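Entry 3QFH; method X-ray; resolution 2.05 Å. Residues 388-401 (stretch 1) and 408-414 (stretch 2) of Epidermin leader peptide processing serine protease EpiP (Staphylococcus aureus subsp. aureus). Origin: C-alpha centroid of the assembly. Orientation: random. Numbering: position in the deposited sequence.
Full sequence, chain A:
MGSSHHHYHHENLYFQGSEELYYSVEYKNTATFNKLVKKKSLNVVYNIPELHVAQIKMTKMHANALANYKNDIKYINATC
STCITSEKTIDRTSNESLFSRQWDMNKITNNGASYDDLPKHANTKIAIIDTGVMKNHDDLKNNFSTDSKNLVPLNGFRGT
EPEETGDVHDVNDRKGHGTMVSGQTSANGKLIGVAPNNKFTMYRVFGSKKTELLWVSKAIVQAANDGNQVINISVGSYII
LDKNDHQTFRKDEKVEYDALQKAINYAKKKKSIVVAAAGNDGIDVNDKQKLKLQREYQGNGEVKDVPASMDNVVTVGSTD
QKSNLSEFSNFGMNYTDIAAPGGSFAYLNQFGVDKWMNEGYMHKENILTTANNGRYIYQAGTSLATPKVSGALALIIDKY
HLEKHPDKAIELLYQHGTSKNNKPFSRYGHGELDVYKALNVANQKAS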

# COMPACT_ATOMS: atom_id res chain seq x y z
N LYS A 388 9.98 2.73 -0.81
CA LYS A 388 11.35 2.96 -0.32
C LYS A 388 11.51 2.46 1.12
O LYS A 388 12.54 1.83 1.47
CB LYS A 388 11.71 4.45 -0.43
CG LYS A 388 11.82 4.99 -1.86
CD LYS A 388 12.32 6.44 -1.85
CE LYS A 388 12.50 6.99 -3.26
NZ LYS A 388 11.21 7.06 -3.97
N VAL A 389 10.49 2.71 1.93
CA VAL A 389 10.44 2.26 3.30
C VAL A 389 10.25 0.75 3.34
O VAL A 389 10.91 0.07 4.15
CB VAL A 389 9.35 2.98 4.11
CG1 VAL A 389 9.20 2.36 5.51
CG2 VAL A 389 9.64 4.49 4.20
N SER A 390 9.38 0.21 2.49
CA SER A 390 9.19 -1.25 2.47
C SER A 390 10.51 -1.94 2.12
O SER A 390 10.91 -2.94 2.75
CB SER A 390 8.11 -1.69 1.46
OG SER A 390 6.82 -1.23 1.82
N GLY A 391 11.16 -1.45 1.08
CA GLY A 391 12.46 -2.00 0.68
C GLY A 391 13.49 -1.95 1.79
O GLY A 391 14.22 -2.92 2.01
N ALA A 392 13.53 -0.82 2.50
CA ALA A 392 14.46 -0.63 3.61
C ALA A 392 14.23 -1.66 4.71
O ALA A 392 15.20 -2.25 5.25
CB ALA A 392 14.35 0.83 4.17
N LEU A 393 12.96 -1.90 5.05
CA LEU A 393 12.64 -2.92 6.08
C LEU A 393 13.08 -4.31 5.66
O LEU A 393 13.50 -5.12 6.51
CB LEU A 393 11.15 -2.91 6.39
CG LEU A 393 10.66 -1.73 7.23
CD1 LEU A 393 9.16 -1.58 7.11
CD2 LEU A 393 11.08 -1.93 8.70
N ALA A 394 12.97 -4.61 4.37
CA ALA A 394 13.43 -5.91 3.88
C ALA A 394 14.94 -6.01 4.09
O ALA A 394 15.46 -7.06 4.52
CB ALA A 394 13.06 -6.11 2.41
N LEU A 395 15.65 -4.93 3.81
CA LEU A 395 17.11 -4.90 4.00
C LEU A 395 17.51 -5.06 5.46
O LEU A 395 18.47 -5.76 5.78
CB LEU A 395 17.70 -3.60 3.46
CG LEU A 395 17.61 -3.33 1.95
CD1 LEU A 395 18.20 -1.96 1.63
CD2 LEU A 395 18.32 -4.44 1.19
N ILE A 396 16.78 -4.39 6.34
CA ILE A 396 17.04 -4.42 7.77
C ILE A 396 16.80 -5.83 8.35
O ILE A 396 17.60 -6.34 9.14
CB ILE A 396 16.19 -3.37 8.50
CG1 ILE A 396 16.70 -1.97 8.15
CG2 ILE A 396 16.25 -3.59 10.02
CD1 ILE A 396 15.69 -0.84 8.46
N ILE A 397 15.71 -6.45 7.95
CA ILE A 397 15.40 -7.81 8.40
C ILE A 397 16.52 -8.78 7.98
O ILE A 397 16.97 -9.64 8.78
CB ILE A 397 14.03 -8.28 7.86
CG1 ILE A 397 12.91 -7.45 8.51
CG2 ILE A 397 13.81 -9.77 8.19
CD1 ILE A 397 11.50 -7.59 7.82
N ASP A 398 16.99 -8.66 6.75
CA ASP A 398 18.05 -9.55 6.26
C ASP A 398 19.43 -9.20 6.88
O ASP A 398 20.20 -10.09 7.25
CB ASP A 398 18.11 -9.52 4.74
CG ASP A 398 16.84 -10.07 4.09
OD1 ASP A 398 16.02 -10.69 4.81
OD2 ASP A 398 16.64 -9.88 2.86
N LYS A 399 19.71 -7.92 7.03
CA LYS A 399 21.00 -7.47 7.56
C LYS A 399 21.23 -7.89 9.02
O LYS A 399 22.31 -8.32 9.36
CB LYS A 399 21.13 -5.95 7.45
CG LYS A 399 22.48 -5.37 7.86
CD LYS A 399 23.57 -5.61 6.81
CE LYS A 399 24.87 -4.94 7.22
NZ LYS A 399 25.88 -4.89 6.12
N TYR A 400 20.20 -7.78 9.85
CA TYR A 400 20.33 -8.07 11.28
C TYR A 400 19.64 -9.37 11.70
O TYR A 400 19.60 -9.69 12.89
CB TYR A 400 19.82 -6.86 12.10
CG TYR A 400 20.52 -5.59 11.70
CD1 TYR A 400 19.93 -4.72 10.80
CD2 TYR A 400 21.79 -5.29 12.17
CE1 TYR A 400 20.57 -3.55 10.40
CE2 TYR A 400 22.45 -4.12 11.76
CZ TYR A 400 21.82 -3.25 10.88
OH TYR A 400 22.42 -2.09 10.46
N HIS A 401 19.13 -10.10 10.72
CA HIS A 401 18.48 -11.40 10.92
C HIS A 401 17.31 -11.31 11.89
O HIS A 401 17.26 -12.05 12.88
CB HIS A 401 19.51 -12.42 11.43
CG HIS A 401 20.78 -12.41 10.65
ND1 HIS A 401 20.84 -12.73 9.31
CD2 HIS A 401 22.05 -12.11 11.02
CE1 HIS A 401 22.09 -12.63 8.89
NE2 HIS A 401 22.84 -12.25 9.91
N LYS A 408 11.31 -5.54 15.69
CA LYS A 408 12.66 -5.05 15.94
C LYS A 408 13.18 -4.32 14.70
O LYS A 408 14.03 -3.45 14.81
CB LYS A 408 13.65 -6.17 16.29
CG LYS A 408 13.39 -6.91 17.59
CD LYS A 408 14.53 -7.86 17.86
CE LYS A 408 14.27 -8.72 19.09
NZ LYS A 408 15.35 -9.69 19.29
N ALA A 409 12.72 -4.73 13.52
CA ALA A 409 13.11 -4.06 12.26
C ALA A 409 12.50 -2.67 12.22
O ALA A 409 13.15 -1.71 11.84
CB ALA A 409 12.65 -4.86 11.05
N ILE A 410 11.24 -2.58 12.62
CA ILE A 410 10.54 -1.30 12.65
C ILE A 410 11.23 -0.35 13.64
O ILE A 410 11.48 0.79 13.31
CB ILE A 410 9.08 -1.47 13.05
CG1 ILE A 410 8.36 -2.34 12.02
CG2 ILE A 410 8.38 -0.13 13.18
CD1 ILE A 410 6.97 -2.79 12.45
N GLU A 411 11.58 -0.84 14.83
CA GLU A 411 12.25 0.01 15.83
C GLU A 411 13.64 0.44 15.38
O GLU A 411 14.05 1.54 15.67
CB GLU A 411 12.29 -0.66 17.22
CG GLU A 411 10.87 -0.78 17.81
CD GLU A 411 10.11 0.58 17.82
OE1 GLU A 411 10.68 1.59 18.29
OE2 GLU A 411 8.95 0.64 17.35
N LEU A 412 14.36 -0.44 14.70
CA LEU A 412 15.67 -0.09 14.18
C LEU A 412 15.49 1.00 13.09
O LEU A 412 16.19 2.02 13.09
CB LEU A 412 16.39 -1.34 13.66
CG LEU A 412 17.86 -1.17 13.29
CD1 LEU A 412 18.61 -2.49 13.45
CD2 LEU A 412 18.05 -0.56 11.89
N LEU A 413 14.51 0.81 12.21
CA LEU A 413 14.21 1.81 11.19
C LEU A 413 13.93 3.16 11.85
O LEU A 413 14.54 4.17 11.50
CB LEU A 413 13.00 1.36 10.33
CG LEU A 413 12.49 2.35 9.28
CD1 LEU A 413 13.46 2.45 8.12
CD2 LEU A 413 11.11 1.98 8.77
N TYR A 414 13.05 3.18 12.83
CA TYR A 414 12.68 4.43 13.47
C TYR A 414 13.77 5.15 14.25
O TYR A 414 13.82 6.38 14.24
CB TYR A 414 11.48 4.23 14.41
CG TYR A 414 10.17 3.86 13.74
CD1 TYR A 414 9.96 4.08 12.37
CD2 TYR A 414 9.08 3.43 14.51
CE1 TYR A 414 8.74 3.78 11.77
CE2 TYR A 414 7.85 3.14 13.91
CZ TYR A 414 7.69 3.32 12.55
OH TYR A 414 6.49 3.02 11.96

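What holds these two helices together? Packing: no hydrogen bond passes between them, and the side-chain contacts are apolar. The axes come within 9.3 Å at an angle of 112°, so the helices cross steeply and touch over a compact patch, burying 407 Å² in all.

Which bump fills which hollow? Leu-413 is the knob. Its side chain sits among Val-389, Ala-392, Leu-393 and Ile-396, four residues spaced along one side of the first helix. Leu-413 CD2 lies 3.8 Å from Val-389 CG1 and 3.9 Å from Leu-393 CD2, while Leu-413 CD1 lies 4.4 Å from Ala-392 CB, at the floor. Ile-396 closes the hollow lower on the knob, its CD1 3.9 Å from Leu-413 CB.

Where do the backbones draw nearest? They do so at Ala-409, whose CA is 5.8 Å from Ile-397 CA. The small methyl points toward the first helix at this close approach: Ala-409 CB lies 3.6 Å from Ile-397 CG1, 4.0 Å from Ile-396 CG2 and 4.1 Å from Leu-393 CD2. Leu-393 leaves its backbone sideways, but its end bends nearer, bringing CD2 to 3.8 Å from Ala-409 O. That oxygen accepts the helical hydrogen bond from Leu-413 N; the methyl packs against it without donating.

How does the contact finish near Tyr-400? Leu-412 points toward the first helix and packs against both Ile-396 and Tyr-400. Its closest approach to Ile-396 is 4.0 Å, from Leu-412 CD2 to Ile-396 CG2; its closest to Tyr-400 is 3.7 Å, from Leu-412 CD1 to Tyr-400 CD1. Leu-412 CD1 rests over one face of the Tyr-400 ring, 3.9 Å from the ring centroid and 19° off the normal, a CH-pi contact. The flat ring thus offers a broad seat to a rounded methyl, while Tyr-400 OH is hydrogen-bonded elsewhere in the structure.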